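Local coordinates for VAL-1 (Chlorella virus, PDB 3GNE), which cleaves alginate as a family 14 polysaccharide lyase (EC 4.2.2.3), presumably by the beta-elimination characteristic of such lyases, at residues G17-D22 with F61-D66; V79-G84 with V164-E169; H108-A113 with P131-K136; I117-K122 with T219-P224. One frame throughout, in Å; residues are numbered along the deposited sequence. Where two conformers were deposited one is given.

Contact 1: residues G17-D22 with F61-D66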
loop_
_atom_site.group_PDB
_atom_site.type_symbol
_atom_site.label_atom_id
_atom_site.label_comp_id
_atom_site.label_asym_id
_atom_site.label_seq_id
_atom_site.Cartn_x
_atom_site.Cartn_y
_atom_site.Cartn_z
ATOM N N GLY A 17 12.989 7.128 13.243
ATOM C CA GLY A 17 12.535 7.155 14.650
ATOM C C GLY A 17 11.904 5.804 14.989
ATOM O O GLY A 17 12.451 4.737 14.620
ATOM N N SER A 18 10.766 5.847 15.667
ATOM C CA SER A 18 10.176 4.611 16.138
ATOM C C SER A 18 9.586 3.820 14.980
ATOM O O SER A 18 9.122 2.681 15.245
ATOM C CB SER A 18 9.080 4.871 17.157
ATOM O OG SER A 18 8.018 5.557 16.518
ATOM N N TRP A 19 9.555 4.341 13.759
ATOM C CA TRP A 19 9.065 3.527 12.647
ATOM C C TRP A 19 10.088 2.483 12.191
ATOM O O TRP A 19 9.690 1.532 11.465
ATOM C CB TRP A 19 8.671 4.406 11.433
ATOM C CG TRP A 19 7.260 4.889 11.598
ATOM C CD1 TRP A 19 6.679 5.387 12.735
ATOM C CD2 TRP A 19 6.246 4.913 10.599
ATOM N NE1 TRP A 19 5.356 5.716 12.501
ATOM C CE2 TRP A 19 5.076 5.427 11.181
ATOM C CE3 TRP A 19 6.226 4.526 9.241
ATOM C CZ2 TRP A 19 3.890 5.586 10.465
ATOM C CZ3 TRP A 19 5.036 4.685 8.535
ATOM C CH2 TRP A 19 3.870 5.207 9.153
ATOM N N ASN A 20 11.375 2.623 12.543
ATOM C CA ASN A 20 12.372 1.621 12.108
ATOM C C ASN A 20 12.337 1.467 10.575
ATOM O O ASN A 20 12.174 0.367 10.029
ATOM C CB ASN A 20 12.143 0.296 12.793
ATOM C CG ASN A 20 11.946 0.455 14.311
ATOM O OD1 ASN A 20 10.933 0.021 14.885
ATOM N ND2 ASN A 20 12.950 1.046 14.906
ATOM N N VAL A 21 12.486 2.612 9.915
ATOM C CA VAL A 21 12.459 2.627 8.441
ATOM C C VAL A 21 13.756 2.076 7.896
ATOM O O VAL A 21 14.829 2.437 8.379
ATOM C CB VAL A 21 12.269 4.051 7.939
ATOM C CG1 VAL A 21 12.443 4.142 6.433
ATOM C CG2 VAL A 21 10.839 4.529 8.307
ATOM N N ASP A 22 13.619 1.205 6.907
ATOM C CA ASP A 22 14.810 0.611 6.288
ATOM C C ASP A 22 14.552 0.520 4.773
ATOM O O ASP A 22 13.416 0.731 4.310
ATOM C CB ASP A 22 15.087 -0.764 6.881
ATOM C CG ASP A 22 16.513 -1.262 6.758
ATOM O OD1 ASP A 22 17.431 -0.528 6.329
ATOM O OD2 ASP A 22 16.741 -2.458 7.141
ATOM N N PHE A 61 10.190 2.443 0.718
ATOM C CA PHE A 61 10.843 2.170 2.012
ATOM C C PHE A 61 10.019 1.092 2.706
ATOM O O PHE A 61 8.870 0.890 2.372
ATOM C CB PHE A 61 10.960 3.419 2.905
ATOM C CG PHE A 61 9.654 4.042 3.331
ATOM C CD1 PHE A 61 9.076 3.641 4.555
ATOM C CD2 PHE A 61 9.039 5.043 2.595
ATOM C CE1 PHE A 61 7.915 4.228 5.005
ATOM C CE2 PHE A 61 7.834 5.624 3.000
ATOM C CZ PHE A 61 7.306 5.196 4.220
ATOM N N SER A 62 10.629 0.427 3.702
ATOM C CA SER A 62 9.808 -0.419 4.572
ATOM C C SER A 62 9.910 0.134 5.992
ATOM O O SER A 62 10.798 0.935 6.295
ATOM C CB SER A 62 10.276 -1.871 4.528
ATOM O OG SER A 62 11.636 -1.964 4.968
ATOM N N ALA A 63 8.979 -0.334 6.829
ATOM C CA ALA A 63 8.995 0.075 8.218
ATOM C C ALA A 63 8.348 -1.015 9.044
ATOM O O ALA A 63 7.382 -1.657 8.614
ATOM C CB ALA A 63 8.250 1.378 8.430
ATOM N N VAL A 64 8.828 -1.194 10.254
ATOM C CA VAL A 64 8.201 -2.099 11.243
ATOM C C VAL A 64 8.036 -1.266 12.509
ATOM O O VAL A 64 8.872 -1.318 13.417
ATOM C CB VAL A 64 9.029 -3.371 11.469
ATOM C CG1 VAL A 64 8.277 -4.327 12.364
ATOM C CG2 VAL A 64 9.351 -4.121 10.145
ATOM N N PRO A 65 7.025 -0.401 12.587
ATOM C CA PRO A 65 7.025 0.568 13.679
ATOM C C PRO A 65 6.801 -0.037 15.029
ATOM O O PRO A 65 6.031 -0.985 15.214
ATOM C CB PRO A 65 5.930 1.555 13.278
ATOM C CG PRO A 65 5.878 1.364 11.746
ATOM C CD PRO A 65 5.986 -0.158 11.577
ATOM N N ASP A 66 7.503 0.590 16.014
ATOM C CA ASP A 66 7.182 0.216 17.403
ATOM C C ASP A 66 5.708 0.485 17.664
ATOM O O ASP A 66 5.220 1.598 17.406
ATOM C CB ASP A 66 8.020 1.067 18.326
ATOM C CG ASP A 66 9.495 0.935 18.073
ATOM O OD1 ASP A 66 9.978 -0.075 17.510
ATOM O OD2 ASP A 66 10.239 1.824 18.501
HETATM O O HOH W 1 5.809 3.806 15.900
#
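The indole of Trp19 lies against Ala63, the last residue of strand 59-63, and Pro65 two residues on. CB, the first side-chain atom, lies 4.1 Å from CG of Pro65. With CG of the tryptophan anti to the carbonyl carbon (chi1 -85°), the indole crosses the proline obliquely, and Pro65 CG comes to rest over one face, 3.9 Å from the centroid of the five-membered ring, in a CH-pi contact. The ring fusion is touched most closely, Trp19 CD2 standing 3.7 Å from Pro65 CG. Further out, Trp19 CE3 reaches the methyl of Ala63, CB, at 3.8 Å, while NE1 turns to other company and bonds to Ser5 OG. Val21 continues this apolar side, placing CG1 against the Phe61 ring and CG2 near Ala63 CB.

The backbones are joined at both ends. Asp22 and Ser62 form an antiparallel hydrogen-bonded pair, in which Ser62 N points at Asp22 O almost along the C=O axis, 2.9 Å away. Beyond the strand ends, Asp66 N gives a short, straight bond to Ser18 O (2.8 Å, 166°), and a water links Ser18 OG to Asp66 O. Between them the bond from Val64 N to Trp19 O is weak and bent.

Strand 21-25 is thus fastened to 59-63 as the outermost strand of the seven-stranded sheet, with strand 212-221 on the far side of 59-63, while Trp19 and Pro65 reach across to Met240 of strand 231-241 in the facing sheet.

Contact 2: residues V79-G84 with V164-E169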
loop_
_atom_site.group_PDB
_atom_site.type_symbol
_atom_site.label_atom_id
_atom_site.label_comp_id
_atom_site.label_asym_id
_atom_site.label_seq_id
_atom_site.Cartn_x
_atom_site.Cartn_y
_atom_site.Cartn_z
ATOM N N VAL A 79 -2.054 12.249 -0.182
ATOM C CA VAL A 79 -1.340 12.494 -1.462
ATOM C C VAL A 79 -1.990 13.613 -2.251
ATOM O O VAL A 79 -3.195 13.745 -2.327
ATOM C CB VAL A 79 -1.330 11.183 -2.261
ATOM C CG1 VAL A 79 -2.770 10.739 -2.569
ATOM C CG2 VAL A 79 -0.505 11.353 -3.537
ATOM N N PHE A 80 -1.134 14.462 -2.800
ATOM C CA PHE A 80 -1.516 15.612 -3.608
ATOM C C PHE A 80 -1.031 15.376 -5.050
ATOM O O PHE A 80 0.181 15.213 -5.273
ATOM C CB PHE A 80 -0.865 16.838 -3.008
ATOM C CG PHE A 80 -1.285 18.188 -3.577
ATOM C CD1 PHE A 80 -2.089 19.024 -2.792
ATOM C CD2 PHE A 80 -0.906 18.664 -4.813
ATOM C CE1 PHE A 80 -2.430 20.275 -3.254
ATOM C CE2 PHE A 80 -1.247 19.918 -5.291
ATOM C CZ PHE A 80 -2.021 20.749 -4.512
ATOM N N TYR A 81 -1.992 15.358 -5.955
ATOM C CA TYR A 81 -1.763 15.236 -7.405
ATOM C C TYR A 81 -2.009 16.604 -8.040
ATOM O O TYR A 81 -3.202 16.968 -8.133
ATOM C CB TYR A 81 -2.728 14.212 -7.989
ATOM C CG TYR A 81 -2.363 12.792 -7.538
ATOM C CD1 TYR A 81 -1.216 12.211 -8.123
ATOM C CD2 TYR A 81 -3.118 12.066 -6.624
ATOM C CE1 TYR A 81 -0.875 10.902 -7.734
ATOM C CE2 TYR A 81 -2.746 10.774 -6.244
ATOM C CZ TYR A 81 -1.623 10.222 -6.824
ATOM O OH TYR A 81 -1.211 8.938 -6.466
ATOM N N PRO A 82 -0.985 17.315 -8.460
ATOM C CA PRO A 82 -1.243 18.589 -9.118
ATOM C C PRO A 82 -2.102 18.392 -10.352
ATOM O O PRO A 82 -1.975 17.378 -11.041
ATOM C CB PRO A 82 0.159 19.061 -9.520
ATOM C CG PRO A 82 1.079 18.404 -8.508
ATOM C CD PRO A 82 0.445 17.019 -8.328
ATOM N N LYS A 83 -2.935 19.381 -10.667
ATOM C CA LYS A 83 -3.713 19.380 -11.886
ATOM C C LYS A 83 -2.909 18.952 -13.107
ATOM O O LYS A 83 -1.788 19.484 -13.246
ATOM C CB LYS A 83 -4.293 20.799 -12.068
ATOM C CG LYS A 83 -5.374 20.892 -13.158
ATOM C CD LYS A 83 -5.686 22.327 -13.493
ATOM C CE LYS A 83 -6.823 22.533 -14.485
ATOM N NZ LYS A 83 -7.222 24.005 -14.453
ATOM N N GLY A 84 -3.440 18.030 -13.933
ATOM C CA GLY A 84 -2.676 17.629 -15.127
ATOM C C GLY A 84 -1.922 16.332 -14.901
ATOM O O GLY A 84 -1.464 15.756 -15.879
ATOM N N VAL A 164 -5.622 18.716 -4.191
ATOM C CA VAL A 164 -6.111 18.535 -2.829
ATOM C C VAL A 164 -5.302 17.463 -2.104
ATOM O O VAL A 164 -4.772 16.546 -2.733
ATOM C CB VAL A 164 -7.541 18.006 -2.752
ATOM C CG1 VAL A 164 -8.469 18.854 -3.558
ATOM C CG2 VAL A 164 -7.714 16.594 -3.290
ATOM N N TRP A 165 -5.257 17.556 -0.789
ATOM C CA TRP A 165 -4.651 16.470 -0.046
ATOM C C TRP A 165 -5.638 15.343 0.094
ATOM O O TRP A 165 -6.567 15.382 0.926
ATOM C CB TRP A 165 -4.158 16.999 1.305
ATOM C CG TRP A 165 -2.964 17.883 1.089
ATOM C CD1 TRP A 165 -2.906 19.238 1.120
ATOM C CD2 TRP A 165 -1.644 17.430 0.798
ATOM N NE1 TRP A 165 -1.634 19.692 0.870
ATOM C CE2 TRP A 165 -0.828 18.575 0.665
ATOM C CE3 TRP A 165 -1.092 16.169 0.640
ATOM C CZ2 TRP A 165 0.516 18.477 0.388
ATOM C CZ3 TRP A 165 0.254 16.070 0.348
ATOM C CH2 TRP A 165 1.056 17.213 0.218
ATOM N N ASN A 166 -5.497 14.318 -0.702
ATOM C CA ASN A 166 -6.414 13.168 -0.590
ATOM C C ASN A 166 -5.970 12.321 0.600
ATOM O O ASN A 166 -4.751 12.064 0.687
ATOM C CB ASN A 166 -6.344 12.290 -1.836
ATOM C CG ASN A 166 -6.849 13.031 -3.077
ATOM O OD1 ASN A 166 -8.065 13.137 -3.260
ATOM N ND2 ASN A 166 -5.948 13.468 -3.951
ATOM N N ARG A 167 -6.875 11.898 1.428
ATOM C CA ARG A 167 -6.587 11.094 2.598
ATOM C C ARG A 167 -6.871 9.628 2.308
ATOM O O ARG A 167 -7.996 9.286 1.969
ATOM C CB ARG A 167 -7.435 11.575 3.798
ATOM C CG ARG A 167 -7.157 13.040 4.100
ATOM C CD ARG A 167 -8.009 13.508 5.267
ATOM N NE ARG A 167 -9.421 13.257 5.121
ATOM C CZ ARG A 167 -10.422 13.687 4.381
ATOM N NH1 ARG A 167 -11.634 13.178 4.566
ATOM N NH2 ARG A 167 -10.216 14.620 3.438
ATOM N N ILE A 168 -5.824 8.800 2.472
ATOM C CA ILE A 168 -5.936 7.392 2.177
ATOM C C ILE A 168 -5.678 6.572 3.439
ATOM O O ILE A 168 -4.754 6.885 4.184
ATOM C CB ILE A 168 -4.852 6.999 1.129
ATOM C CG1 ILE A 168 -4.864 7.952 -0.083
ATOM C CG2 ILE A 168 -5.024 5.534 0.738
ATOM C CD1 ILE A 168 -6.119 7.922 -0.894
ATOM N N GLU A 169 -6.412 5.476 3.653
ATOM C CA GLU A 169 -6.044 4.569 4.727
ATOM C C GLU A 169 -6.217 3.144 4.197
ATOM O O GLU A 169 -7.111 2.893 3.367
ATOM C CB GLU A 169 -6.948 4.724 5.994
ATOM C CG GLU A 169 -7.082 6.189 6.452
ATOM C CD GLU A 169 -7.678 6.245 7.863
ATOM O OE1 GLU A 169 -7.606 5.261 8.630
ATOM O OE2 GLU A 169 -8.152 7.328 8.189
HETATM O O HOH W 2 -4.570 16.061 -5.275
#
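Val79 O is held by two N-H groups of a single residue: Asn166 offers its backbone N at 2.9 Å from Val79 O and its amide ND2 at 3.2 Å from the same oxygen. Both donors stand above the carbonyl plane, by 34° and 28° respectively. The reciprocal bond, Val79 N to Asn166 O (2.8 Å), lies in the plane of its carbonyl and completes an antiparallel hydrogen-bonded pair. CG of Asn166, anti to the carbonyl carbon, sits beside its own backbone N, so that ND2 reaches across to the same oxygen as that N; ND2 has a further acceptor in Lys161 O, and OD1 takes a bond from Asn193, so the amide is fixed at both ends.

Here strands 72-80 and 166-173 run side by side in one of the two large sheets of the beta-sandwich, a fold in keeping with the concanavalin-like clan. On the face away from Val79 and Asn166, Phe80 CB sits over the six-membered ring of Trp165, 3.6 Å from its centroid. The Phe80 ring then turns its edge to the five-membered ring, with planes at 56°. Trp165 NE1 bonds to Asp35. A water accepts from Tyr81 N and can donate to Val164 O, 2.6 Å away.

Contact 3: residues H108-A113 with P131-K136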
loop_
_atom_site.group_PDB
_atom_site.type_symbol
_atom_site.label_atom_id
_atom_site.label_comp_id
_atom_site.label_asym_id
_atom_site.label_seq_id
_atom_site.Cartn_x
_atom_site.Cartn_y
_atom_site.Cartn_z
ATOM N N HIS A 108 4.136 -15.488 -5.608
ATOM C CA HIS A 108 3.373 -15.793 -4.400
ATOM C C HIS A 108 4.185 -16.752 -3.524
ATOM O O HIS A 108 5.144 -17.365 -4.015
ATOM C CB HIS A 108 2.060 -16.421 -4.766
ATOM C CG HIS A 108 1.154 -15.483 -5.526
ATOM N ND1 HIS A 108 1.321 -15.276 -6.875
ATOM C CD2 HIS A 108 0.077 -14.753 -5.153
ATOM C CE1 HIS A 108 0.360 -14.432 -7.286
ATOM N NE2 HIS A 108 -0.426 -14.083 -6.260
ATOM N N SER A 109 3.760 -16.906 -2.280
ATOM C CA SER A 109 4.452 -17.890 -1.433
ATOM C C SER A 109 3.455 -18.424 -0.440
ATOM O O SER A 109 2.387 -17.832 -0.193
ATOM C CB SER A 109 5.606 -17.202 -0.662
ATOM O OG SER A 109 5.070 -16.171 0.164
ATOM N N LYS A 110 3.763 -19.568 0.132
ATOM C CA LYS A 110 2.849 -20.193 1.078
ATOM C C LYS A 110 2.745 -19.398 2.368
ATOM O O LYS A 110 1.744 -19.537 3.096
ATOM C CB LYS A 110 3.320 -21.623 1.414
ATOM C CG LYS A 110 3.234 -22.562 0.224
ATOM C CD LYS A 110 3.698 -23.961 0.657
ATOM C CE LYS A 110 3.534 -24.937 -0.483
ATOM N NZ LYS A 110 3.367 -26.337 0.057
ATOM N N THR A 111 3.787 -18.601 2.635
ATOM C CA THR A 111 3.939 -17.953 3.927
ATOM C C THR A 111 3.651 -16.479 3.903
ATOM O O THR A 111 3.629 -15.870 4.979
ATOM C CB THR A 111 5.389 -18.196 4.427
ATOM O OG1 THR A 111 6.280 -17.917 3.320
ATOM C CG2 THR A 111 5.604 -19.635 4.787
ATOM N N GLY A 112 3.393 -15.897 2.726
ATOM C CA GLY A 112 3.348 -14.458 2.608
ATOM C C GLY A 112 2.101 -13.965 1.940
ATOM O O GLY A 112 1.550 -14.629 1.055
ATOM N N ALA A 113 1.661 -12.769 2.294
ATOM C CA ALA A 113 0.554 -12.096 1.612
ATOM C C ALA A 113 0.792 -10.604 1.680
ATOM O O ALA A 113 1.621 -10.113 2.448
ATOM C CB ALA A 113 -0.783 -12.400 2.304
ATOM N N PRO A 131 -2.707 -12.927 -2.162
ATOM C CA PRO A 131 -2.925 -13.908 -1.078
ATOM C C PRO A 131 -1.893 -15.024 -1.114
ATOM O O PRO A 131 -1.173 -15.157 -2.107
ATOM C CB PRO A 131 -4.336 -14.447 -1.438
ATOM C CG PRO A 131 -4.303 -14.447 -2.966
ATOM C CD PRO A 131 -3.514 -13.218 -3.363
ATOM N N PRO A 132 -1.800 -15.814 -0.034
ATOM C CA PRO A 132 -0.801 -16.878 -0.013
ATOM C C PRO A 132 -1.097 -18.031 -0.953
ATOM O O PRO A 132 -2.259 -18.388 -1.170
ATOM C CB PRO A 132 -0.898 -17.371 1.468
ATOM C CG PRO A 132 -1.463 -16.219 2.238
ATOM C CD PRO A 132 -2.518 -15.675 1.260
ATOM N N SER A 133 -0.026 -18.659 -1.442
ATOM C CA SER A 133 -0.320 -19.885 -2.178
ATOM C C SER A 133 -0.752 -20.980 -1.208
ATOM O O SER A 133 -0.470 -20.999 -0.017
ATOM C CB SER A 133 0.891 -20.388 -2.967
ATOM O OG SER A 133 2.010 -20.164 -2.142
ATOM N N ASP A 134 -1.527 -21.873 -1.811
ATOM C CA ASP A 134 -1.946 -23.101 -1.129
ATOM C C ASP A 134 -2.691 -22.768 0.129
ATOM O O ASP A 134 -2.465 -23.422 1.164
ATOM C CB ASP A 134 -0.695 -23.938 -0.825
ATOM C CG ASP A 134 0.155 -24.022 -2.081
ATOM O OD1 ASP A 134 -0.252 -23.521 -3.163
ATOM O OD2 ASP A 134 1.269 -24.567 -2.066
ATOM N N LEU A 135 -3.558 -21.777 0.108
ATOM C CA LEU A 135 -4.344 -21.420 1.305
ATOM C C LEU A 135 -5.757 -21.202 0.847
ATOM O O LEU A 135 -6.014 -20.426 -0.093
ATOM C CB LEU A 135 -3.770 -20.159 1.926
ATOM C CG LEU A 135 -4.492 -19.715 3.196
ATOM C CD1 LEU A 135 -4.479 -20.824 4.252
ATOM C CD2 LEU A 135 -3.864 -18.425 3.716
ATOM N N LYS A 136 -6.676 -21.928 1.468
ATOM C CA LYS A 136 -8.074 -21.858 1.049
ATOM C C LYS A 136 -8.590 -20.429 1.132
ATOM O O LYS A 136 -8.274 -19.670 2.070
ATOM C CB LYS A 136 -8.894 -22.790 1.968
ATOM C CG LYS A 136 -10.389 -22.782 1.590
ATOM C CD LYS A 136 -11.178 -23.854 2.346
ATOM C CE LYS A 136 -12.668 -23.737 1.979
ATOM N NZ LYS A 136 -12.865 -22.546 1.074
HETATM O O HOH W 3 4.340 -20.712 -3.860
HETATM O O HOH W 4 1.735 -14.861 -1.773
HETATM O O HOH W 5 -0.263 -21.413 2.687
#
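At the open end of the hairpin made by strands 112-119 and 125-130 in the seven-stranded sheet of the beta-sandwich, the chain leaving the second strand folds back against the chain entering the first. Lys110, Ser133 and Pro132 lose the most surface here.

Ser133 supplies the hydrogen bond that joins the two backbones directly: its N lies 2.8 Å from Ser109 O, bent to 151° at the hydrogen and approaching from well above the carbonyl plane. Its OG, held between the backbone N and the carbonyl carbon, reaches a water that also bonds weakly to His108 O.

Lys110 has its CG anti to the carbonyl carbon and runs on extended, past Ser133 OG, toward Asp134. NZ forms a long salt bridge to Asp134 OD2 (3.5 Å), whose position is less certain, at an exposed edge of the contact. A second water lies within hydrogen-bonding distance of Lys110 O and Ser133 O, either of which can accept from it.

Pro132 is the apolar wedge. Its CD and CG pack on the methyl of Ala113, CB, each at 3.9 Å, and its CA makes a CA-H...O contact with Gly112 O.

A third water accepts from Ser109 N and has Gly112 O and Pro131 O as possible acceptors, bridging the two segments. His108, stacked on Tyr130, brings its ring edge to the same proline carbonyl, Pro131 O lying near the ring plane, 3.3 Å from His108 CD2.

Contact 4: residues I117-K122 with T219-P224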
loop_
_atom_site.group_PDB
_atom_site.type_symbol
_atom_site.label_atom_id
_atom_site.label_comp_id
_atom_site.label_asym_id
_atom_site.label_seq_id
_atom_site.Cartn_x
_atom_site.Cartn_y
_atom_site.Cartn_z
ATOM N N ILE A 117 -2.642 -0.447 -1.489
ATOM C CA ILE A 117 -3.441 0.493 -2.252
ATOM C C ILE A 117 -2.845 0.655 -3.634
ATOM O O ILE A 117 -1.604 0.894 -3.769
ATOM C CB ILE A 117 -3.404 1.882 -1.560
ATOM C CG1 ILE A 117 -4.148 1.864 -0.220
ATOM C CG2 ILE A 117 -3.945 2.942 -2.518
ATOM C CD1 ILE A 117 -5.673 1.729 -0.328
ATOM N N MET A 118 -3.686 0.569 -4.657
ATOM C CA MET A 118 -3.345 1.038 -5.988
ATOM C C MET A 118 -4.278 2.187 -6.387
ATOM O O MET A 118 -5.454 2.207 -6.061
ATOM C CB MET A 118 -3.531 -0.019 -7.077
ATOM C CG MET A 118 -2.320 -0.956 -7.182
ATOM S SD MET A 118 -2.569 -2.158 -8.525
ATOM C CE MET A 118 -2.421 -1.127 -9.983
ATOM N N TRP A 119 -3.700 3.120 -7.150
ATOM C CA TRP A 119 -4.543 4.042 -7.910
ATOM C C TRP A 119 -4.911 3.375 -9.230
ATOM O O TRP A 119 -4.287 2.371 -9.611
ATOM C CB TRP A 119 -3.905 5.398 -8.101
ATOM C CG TRP A 119 -2.892 5.591 -9.204
ATOM C CD1 TRP A 119 -3.179 5.852 -10.516
ATOM C CD2 TRP A 119 -1.456 5.553 -9.110
ATOM N NE1 TRP A 119 -2.025 5.981 -11.270
ATOM C CE2 TRP A 119 -0.946 5.798 -10.405
ATOM C CE3 TRP A 119 -0.554 5.327 -8.067
ATOM C CZ2 TRP A 119 0.414 5.842 -10.701
ATOM C CZ3 TRP A 119 0.792 5.367 -8.348
ATOM C CH2 TRP A 119 1.277 5.620 -9.650
ATOM N N GLN A 120 -5.895 3.939 -9.910
ATOM C CA GLN A 120 -6.428 3.398 -11.135
ATOM C C GLN A 120 -6.565 4.540 -12.133
ATOM O O GLN A 120 -6.295 5.696 -11.858
ATOM C CB GLN A 120 -7.826 2.807 -10.893
ATOM C CG GLN A 120 -7.807 1.673 -9.834
ATOM C CD GLN A 120 -7.257 0.398 -10.458
ATOM O OE1 GLN A 120 -6.013 0.127 -10.485
ATOM N NE2 GLN A 120 -8.177 -0.384 -10.915
ATOM N N GLU A 121 -6.984 4.204 -13.351
ATOM C CA GLU A 121 -7.354 5.200 -14.321
ATOM C C GLU A 121 -8.263 6.275 -13.703
ATOM O O GLU A 121 -9.094 5.981 -12.853
ATOM C CB GLU A 121 -8.149 4.544 -15.461
ATOM C CG GLU A 121 -7.330 3.623 -16.340
ATOM C CD GLU A 121 -8.229 2.978 -17.363
ATOM O OE1 GLU A 121 -8.210 1.736 -17.464
ATOM O OE2 GLU A 121 -8.922 3.727 -18.075
ATOM N N LYS A 122 -8.047 7.499 -14.154
ATOM C CA LYS A 122 -8.905 8.621 -13.754
ATOM C C LYS A 122 -8.899 8.831 -12.258
ATOM O O LYS A 122 -9.828 9.445 -11.713
ATOM C CB LYS A 122 -10.322 8.461 -14.292
ATOM C CG LYS A 122 -10.357 8.467 -15.819
ATOM C CD LYS A 122 -11.766 8.202 -16.365
ATOM C CE LYS A 122 -11.920 8.384 -17.870
ATOM N NZ LYS A 122 -11.237 7.250 -18.572
ATOM N N THR A 219 6.030 3.244 -4.403
ATOM C CA THR A 219 5.088 3.889 -5.309
ATOM C C THR A 219 5.713 3.978 -6.698
ATOM O O THR A 219 6.872 4.340 -6.880
ATOM C CB THR A 219 4.673 5.264 -4.777
ATOM O OG1 THR A 219 3.688 5.810 -5.695
ATOM C CG2 THR A 219 5.802 6.298 -4.661
ATOM N N PHE A 220 4.921 3.562 -7.682
ATOM C CA PHE A 220 5.369 3.486 -9.085
ATOM C C PHE A 220 4.177 3.257 -9.945
ATOM O O PHE A 220 3.121 2.783 -9.442
ATOM C CB PHE A 220 6.409 2.344 -9.250
ATOM C CG PHE A 220 5.890 0.987 -8.834
ATOM C CD1 PHE A 220 6.108 0.550 -7.513
ATOM C CD2 PHE A 220 5.189 0.156 -9.734
ATOM C CE1 PHE A 220 5.614 -0.690 -7.122
ATOM C CE2 PHE A 220 4.718 -1.078 -9.328
ATOM C CZ PHE A 220 4.932 -1.506 -8.009
ATOM N N PHE A 221 4.307 3.523 -11.261
ATOM C CA PHE A 221 3.243 3.268 -12.187
ATOM C C PHE A 221 3.158 1.816 -12.606
ATOM O O PHE A 221 4.163 1.148 -12.805
ATOM C CB PHE A 221 3.470 4.095 -13.477
ATOM C CG PHE A 221 2.928 5.522 -13.359
ATOM C CD1 PHE A 221 1.811 5.878 -14.109
ATOM C CD2 PHE A 221 3.524 6.456 -12.507
ATOM C CE1 PHE A 221 1.257 7.147 -13.984
ATOM C CE2 PHE A 221 2.962 7.733 -12.356
ATOM C CZ PHE A 221 1.840 8.065 -13.121
ATOM N N GLY A 222 1.905 1.350 -12.783
ATOM C CA GLY A 222 1.701 0.057 -13.393
ATOM C C GLY A 222 1.805 -1.097 -12.406
ATOM O O GLY A 222 1.701 -0.968 -11.205
ATOM N N GLY A 223 1.987 -2.256 -12.952
ATOM C CA GLY A 223 1.959 -2.512 -14.380
ATOM C C GLY A 223 0.563 -2.616 -14.952
ATOM O O GLY A 223 -0.406 -2.568 -14.173
ATOM N N PRO A 224 0.520 -2.778 -16.297
ATOM C CA PRO A 224 1.761 -2.782 -17.104
ATOM C C PRO A 224 2.100 -1.446 -17.738
ATOM O O PRO A 224 3.121 -1.400 -18.417
ATOM C CB PRO A 224 1.438 -3.815 -18.203
ATOM C CG PRO A 224 -0.014 -3.483 -18.468
ATOM C CD PRO A 224 -0.614 -3.065 -17.168
#
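Thr219 opens the contact with its hydroxyl: OG1, anti to the backbone N, lies near the plane of the Trp119 indole and 4.0 Å from CZ3 at its edge. That hydroxyl is engaged with Lys92 O and Tyr44 OH, so its approach to the indole is van der Waals in kind. Phe220 directs its CB away from segment 117-122, its side chain touching Lys92 and Thr50, and presents its carbonyl, O standing 3.4 Å from Trp119 CH2.

Phe221 carries the main interaction. Its CG is anti to the carbonyl carbon (chi1 -85°), which sets the phenyl face against the rim of the indole. Trp119 CZ2 sits above the centre of that face, nearly equidistant from the six carbons, with Phe221 CE2 at 3.6 Å. The result is a T-shaped (edge-to-face) pair with centroids of the two six-membered rings 4.7 Å apart and planes at 79°. Trp119 NE1, on the five-membered ring, bonds to Phe87 O. At Gly222, whose positive phi (84°) suits glycine, the chain turns off; its O is met loosely by Met118 CE and bonded to Lys92 NZ. Cis peptides precede both Gly223 and Pro224.

Segments 117-119 and 219-221 are not neighbours: their axes pass 9.0 Å apart, and strand 91-99 lies between them in the seven-stranded sheet. Trp119 reaches over it to Phe221, which also meets Gln231 of strand 231-241 in the facing sheet.

Contacts 1, 3 and 4 all reach the seven-stranded sheet, whereas contact 2 belongs to the sheet packed against it. Contacts 2 and 4 meet across the sandwich: Ile168 CG2 is 3.9 Å from Ile117 CG1, and Tyr81 OH is 4.0 Å from Trp119 CE3, though the centres of the two contacts are 14 Å apart. Contacts 3 and 4 share strand 112-119, at opposite ends, with centres 23 Å apart. Contacts 2 and 3 are the most distant, centres 33 Å apart on opposite sides of the chain's centre. A citrate about 3 Å from the Phe220 side chain, probably from the crystallisation liquor, could mark a pocket beside contact 4.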